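PDB 6ZXX: oxidoreductase, NAD-binding/iron-sulfur cluster-binding protein from Nitratireductor pacificus pht-3B, which binds cob(II)alamin and two [4Fe-4S] clusters and probably acts as a reductive dehalogenase, removing halogen from organic substrates. Local coordinates for residues P42-R47 / D267-G272; V204-L209 / L234-T239. All coordinates share one frame; numbering follows the deposited sequence.

Overall arrangement
Both contacts lie in the N-terminal part of the chain, away from the cobalamin and the two iron-sulfur clusters; the contact centres are 24 Å apart and their nearest atoms about 12 Å apart. Contact 2 is nested inside contact 1 along the chain: 42-47 comes first, then 204-209 and 234-239, and finally 267-272 returns to close the outer span. Contact 1 joins two irregular segments, whereas contact 2 sets helix 206-212 on strand 232-239 of a four-stranded antiparallel sheet. A second sheet with the same 1-2-4-3 order follows later, and its strand 514-521 carries cobalamin-binding residues, consistent with a duplicated unit of which contact 2 belongs to the cofactor-free copy.

Contact 1 of 2, residues P42-R47 / D267-G272; sequences PLALER and DGTRPG
OD2 of D267 is the polar atom that R47 grips, with NH2 at 2.9 Å in a salt bridge and NE adding a weak, longer bond at 3.5 Å. It is a loop-to-loop contact: an inverse gamma turn centred on A44 and the short 3-10 turn that follows, reaching R47, meet the irregular segment 267-272. The R47 chain is extended from CG to NE (chi2 -174°), which carries the guanidinium across to the aspartate. OD2 lies almost in the guanidinium plane, at its edge, while the nitrogen comes from above the carboxylate plane, 37° out of it. A leucine in place of R47 would probably leave the D267 carboxylate without its positive mate, with the acid of E46 still nearby. That second acid brings OE2 to 4.0 Å from D267 OD2, a closeness that the salt bridge from R36 to E46 OE2 probably eases.

At the other end, the backbone joins the segments: R270 N donates to P42 O over 2.9 Å, the N-H pointing nearly straight at the oxygen. T269 sits between the two polar links, its CB 3.3 Å from the same P42 O and its methyl CG2 against the L43-A44 peptide. The R270 side chain runs alongside L43 in the same direction, before its guanidinium leads off to a salt bridge with D275 at the start of helix 274-279. The aliphatic parts of that pair meet where L43 CD1 lies 4.1 Å from R270 CD.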
loop_
_atom_site.group_PDB
_atom_site.type_symbol
_atom_site.label_atom_id
_atom_site.label_comp_id
_atom_site.label_asym_id
_atom_site.label_seq_id
_atom_site.Cartn_x
_atom_site.Cartn_y
_atom_site.Cartn_z
ATOM N N PRO A 42 6.010 6.453 -15.001
ATOM C CA PRO A 42 6.672 5.236 -15.467
ATOM C C PRO A 42 6.729 5.098 -16.970
ATOM O O PRO A 42 7.398 4.206 -17.443
ATOM C CB PRO A 42 5.786 4.126 -14.879
ATOM C CG PRO A 42 4.437 4.754 -14.671
ATOM C CD PRO A 42 4.713 6.170 -14.327
ATOM N N LEU A 43 5.976 5.925 -17.698
ATOM C CA LEU A 43 5.847 5.858 -19.156
ATOM C C LEU A 43 6.666 6.997 -19.769
ATOM O O LEU A 43 6.805 8.051 -19.180
ATOM C CB LEU A 43 4.360 5.967 -19.599
ATOM C CG LEU A 43 3.314 4.855 -19.684
ATOM C CD1 LEU A 43 3.971 3.511 -19.938
ATOM C CD2 LEU A 43 2.442 4.806 -18.478
ATOM N N ALA A 44 7.168 6.793 -20.972
ATOM C CA ALA A 44 8.005 7.803 -21.617
ATOM C C ALA A 44 7.163 8.782 -22.416
ATOM O O ALA A 44 7.309 8.930 -23.642
ATOM C CB ALA A 44 9.069 7.166 -22.500
ATOM N N LEU A 45 6.320 9.496 -21.700
ATOM C CA LEU A 45 5.337 10.374 -22.330
ATOM C C LEU A 45 6.022 11.599 -22.908
ATOM O O LEU A 45 5.538 12.206 -23.886
ATOM C CB LEU A 45 4.260 10.807 -21.318
ATOM C CG LEU A 45 3.127 9.924 -20.785
ATOM C CD1 LEU A 45 2.689 8.718 -21.628
ATOM C CD2 LEU A 45 3.433 9.518 -19.356
ATOM N N GLU A 46 7.147 11.962 -22.313
ATOM C CA GLU A 46 7.962 13.081 -22.815
ATOM C C GLU A 46 8.595 12.826 -24.193
ATOM O O GLU A 46 9.118 13.759 -24.809
ATOM C CB GLU A 46 9.059 13.510 -21.808
ATOM C CG GLU A 46 10.319 12.635 -21.743
ATOM C CD GLU A 46 10.200 11.404 -20.854
ATOM O OE1 GLU A 46 9.068 11.039 -20.474
ATOM O OE2 GLU A 46 11.231 10.783 -20.551
ATOM N N ARG A 47 8.557 11.578 -24.648
ATOM C CA ARG A 47 9.087 11.228 -25.985
ATOM C C ARG A 47 8.042 11.159 -27.094
ATOM O O ARG A 47 8.333 10.702 -28.184
ATOM C CB ARG A 47 9.813 9.884 -25.895
ATOM C CG ARG A 47 11.111 10.029 -25.107
ATOM C CD ARG A 47 11.913 8.735 -25.135
ATOM N NE ARG A 47 13.182 8.875 -24.421
ATOM C CZ ARG A 47 14.352 9.191 -24.970
ATOM N NH1 ARG A 47 14.467 9.423 -26.280
ATOM N NH2 ARG A 47 15.406 9.304 -24.179
ATOM N N ASP A 267 15.417 5.480 -20.129
ATOM C CA ASP A 267 15.397 6.451 -19.013
ATOM C C ASP A 267 14.826 5.882 -17.685
ATOM O O ASP A 267 14.500 6.630 -16.760
ATOM C CB ASP A 267 14.636 7.700 -19.458
ATOM C CG ASP A 267 15.425 8.549 -20.434
ATOM O OD1 ASP A 267 16.676 8.620 -20.294
ATOM O OD2 ASP A 267 14.780 9.176 -21.323
ATOM N N GLY A 268 14.693 4.568 -17.603
ATOM C CA GLY A 268 14.082 3.910 -16.446
ATOM C C GLY A 268 12.571 3.637 -16.585
ATOM O O GLY A 268 11.884 3.411 -15.591
ATOM N N THR A 269 12.057 3.705 -17.809
ATOM C CA THR A 269 10.639 3.625 -18.043
ATOM C C THR A 269 10.254 2.216 -18.414
ATOM O O THR A 269 11.085 1.379 -18.778
ATOM C CB THR A 269 10.198 4.561 -19.166
ATOM O OG1 THR A 269 10.962 4.285 -20.334
ATOM C CG2 THR A 269 10.424 6.021 -18.739
ATOM N N ARG A 270 8.964 1.975 -18.379
ATOM C CA ARG A 270 8.418 0.677 -18.681
ATOM C C ARG A 270 8.777 0.147 -20.122
ATOM O O ARG A 270 8.428 0.776 -21.133
ATOM C CB ARG A 270 6.922 0.802 -18.519
ATOM C CG ARG A 270 6.193 -0.490 -18.657
ATOM C CD ARG A 270 4.739 -0.247 -18.369
ATOM N NE ARG A 270 4.061 -1.537 -18.465
ATOM C CZ ARG A 270 3.968 -2.397 -17.459
ATOM N NH1 ARG A 270 3.356 -3.563 -17.642
ATOM N NH2 ARG A 270 4.503 -2.093 -16.289
ATOM N N PRO A 271 9.458 -1.010 -20.206
ATOM C CA PRO A 271 9.818 -1.542 -21.499
ATOM C C PRO A 271 8.619 -1.824 -22.367
ATOM O O PRO A 271 7.547 -2.178 -21.861
ATOM C CB PRO A 271 10.517 -2.876 -21.166
ATOM C CG PRO A 271 10.927 -2.786 -19.760
ATOM C CD PRO A 271 9.937 -1.873 -19.112
ATOM N N GLY A 272 8.828 -1.709 -23.674
ATOM C CA GLY A 272 7.745 -1.860 -24.626
ATOM C C GLY A 272 7.207 -3.268 -24.686
ATOM O O GLY A 272 6.061 -3.498 -25.093
#

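Contact 2 of 2, residues V204-L209 / L234-T239; sequences VDLARL and LGVVTT
V236 is the bump of this contact, rising from strand 232-239 into a hollow lined by V204, L206 and L209 where helix 206-212 begins. The arrangement is a helix laid on one face of an antiparallel sheet, whose other face helix 168-189 covers at V237 and T239. The two methyls of V236 divide the work. CG2 meets L206 CD2 at 3.4 Å, closer than two methyls normally come, the leucine and valine lying antiparallel and overlapping flank to flank. CG1, anti to the backbone N (chi1 178°), turns to L209 CD1 at 4.2 Å and to V204 CG2 at 4.4 Å. L206 in turn drops between V236 and L234, its CB 4.4 Å from L234 CB. Further along the strand V204 CG1 meets T238 CG2 tip to tip, while the T238 hydroxyl bonds with H197 and H140. Between the two segments the packing is apolar; within the helix start, D205 serves as N-cap, pointing away from the strand. There R208 N donates to D205 OD1 at 3.2 Å, approaching from above the carboxylate plane.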
loop_
_atom_site.group_PDB
_atom_site.type_symbol
_atom_site.label_atom_id
_atom_site.label_comp_id
_atom_site.label_asym_id
_atom_site.label_seq_id
_atom_site.Cartn_x
_atom_site.Cartn_y
_atom_site.Cartn_z
ATOM N N VAL A 204 -17.514 18.611 -15.782
ATOM C CA VAL A 204 -16.758 18.977 -16.981
ATOM C C VAL A 204 -16.669 17.811 -17.927
ATOM O O VAL A 204 -16.991 16.664 -17.564
ATOM C CB VAL A 204 -15.331 19.440 -16.650
ATOM C CG1 VAL A 204 -15.395 20.739 -15.881
ATOM C CG2 VAL A 204 -14.542 18.384 -15.876
ATOM N N ASP A 205 -16.228 18.105 -19.156
ATOM C CA ASP A 205 -16.141 17.092 -20.205
ATOM C C ASP A 205 -14.823 16.346 -20.111
ATOM O O ASP A 205 -13.762 16.855 -20.514
ATOM C CB ASP A 205 -16.293 17.733 -21.566
ATOM C CG ASP A 205 -16.470 16.712 -22.670
ATOM O OD1 ASP A 205 -15.978 15.550 -22.592
ATOM O OD2 ASP A 205 -17.108 17.098 -23.665
ATOM N N LEU A 206 -14.900 15.138 -19.576
ATOM C CA LEU A 206 -13.707 14.383 -19.205
ATOM C C LEU A 206 -12.842 14.066 -20.426
ATOM O O LEU A 206 -11.669 14.348 -20.394
ATOM C CB LEU A 206 -14.068 13.072 -18.468
ATOM C CG LEU A 206 -14.735 13.176 -17.090
ATOM C CD1 LEU A 206 -15.107 11.775 -16.612
ATOM C CD2 LEU A 206 -13.892 13.906 -16.065
ATOM N N ALA A 207 -13.446 13.500 -21.469
ATOM C CA ALA A 207 -12.786 13.208 -22.746
ATOM C C ALA A 207 -12.137 14.428 -23.385
ATOM O O ALA A 207 -10.998 14.380 -23.826
ATOM C CB ALA A 207 -13.790 12.607 -23.710
ATOM N N ARG A 208 -12.851 15.548 -23.410
ATOM C CA ARG A 208 -12.319 16.775 -23.991
ATOM C C ARG A 208 -11.078 17.232 -23.278
ATOM O O ARG A 208 -10.139 17.750 -23.893
ATOM C CB ARG A 208 -13.377 17.851 -23.952
ATOM C CG ARG A 208 -12.845 19.252 -24.109
ATOM C CD ARG A 208 -13.951 20.263 -24.227
ATOM N NE ARG A 208 -14.814 19.887 -25.326
ATOM C CZ ARG A 208 -15.983 20.442 -25.583
ATOM N NH1 ARG A 208 -16.454 21.434 -24.819
ATOM N NH2 ARG A 208 -16.678 19.989 -26.624
ATOM N N LEU A 209 -11.061 17.084 -21.978
ATOM C CA LEU A 209 -9.901 17.534 -21.226
ATOM C C LEU A 209 -8.755 16.531 -21.354
ATOM O O LEU A 209 -7.580 16.914 -21.288
ATOM C CB LEU A 209 -10.275 17.795 -19.761
ATOM C CG LEU A 209 -11.332 18.889 -19.543
ATOM C CD1 LEU A 209 -11.677 18.957 -18.090
ATOM C CD2 LEU A 209 -10.859 20.264 -19.986
ATOM N N LEU A 234 -11.017 7.809 -16.966
ATOM C CA LEU A 234 -10.481 9.118 -16.550
ATOM C C LEU A 234 -10.960 9.591 -15.172
ATOM O O LEU A 234 -12.092 9.385 -14.719
ATOM C CB LEU A 234 -10.883 10.243 -17.539
ATOM C CG LEU A 234 -10.299 10.581 -18.921
ATOM C CD1 LEU A 234 -8.808 10.213 -19.039
ATOM C CD2 LEU A 234 -11.125 9.950 -20.009
ATOM N N GLY A 235 -10.083 10.366 -14.571
ATOM C CA GLY A 235 -10.451 11.274 -13.494
ATOM C C GLY A 235 -9.879 12.661 -13.769
ATOM O O GLY A 235 -8.903 12.840 -14.517
ATOM N N VAL A 236 -10.516 13.655 -13.168
ATOM C CA VAL A 236 -10.086 15.075 -13.275
ATOM C C VAL A 236 -10.201 15.758 -11.925
ATOM O O VAL A 236 -11.121 15.492 -11.159
ATOM C CB VAL A 236 -10.944 15.882 -14.305
ATOM C CG1 VAL A 236 -10.525 17.346 -14.366
ATOM C CG2 VAL A 236 -10.804 15.261 -15.697
ATOM N N VAL A 237 -9.270 16.643 -11.650
ATOM C CA VAL A 237 -9.410 17.582 -10.542
ATOM C C VAL A 237 -9.304 18.965 -11.169
ATOM O O VAL A 237 -8.282 19.291 -11.750
ATOM C CB VAL A 237 -8.298 17.437 -9.507
ATOM C CG1 VAL A 237 -8.406 18.523 -8.459
ATOM C CG2 VAL A 237 -8.364 16.067 -8.872
ATOM N N THR A 238 -10.390 19.727 -11.074
ATOM C CA THR A 238 -10.435 21.105 -11.510
ATOM C C THR A 238 -10.203 21.935 -10.278
ATOM O O THR A 238 -10.573 21.546 -9.167
ATOM C CB THR A 238 -11.779 21.494 -12.135
ATOM O OG1 THR A 238 -12.803 21.271 -11.196
ATOM C CG2 THR A 238 -12.057 20.670 -13.361
ATOM N N THR A 239 -9.575 23.078 -10.473
ATOM C CA THR A 239 -9.151 23.902 -9.361
ATOM C C THR A 239 -8.714 25.281 -9.842
ATOM O O THR A 239 -8.365 25.465 -11.000
ATOM C CB THR A 239 -7.976 23.243 -8.593
ATOM O OG1 THR A 239 -7.597 24.033 -7.461
ATOM C CG2 THR A 239 -6.748 23.105 -9.504
#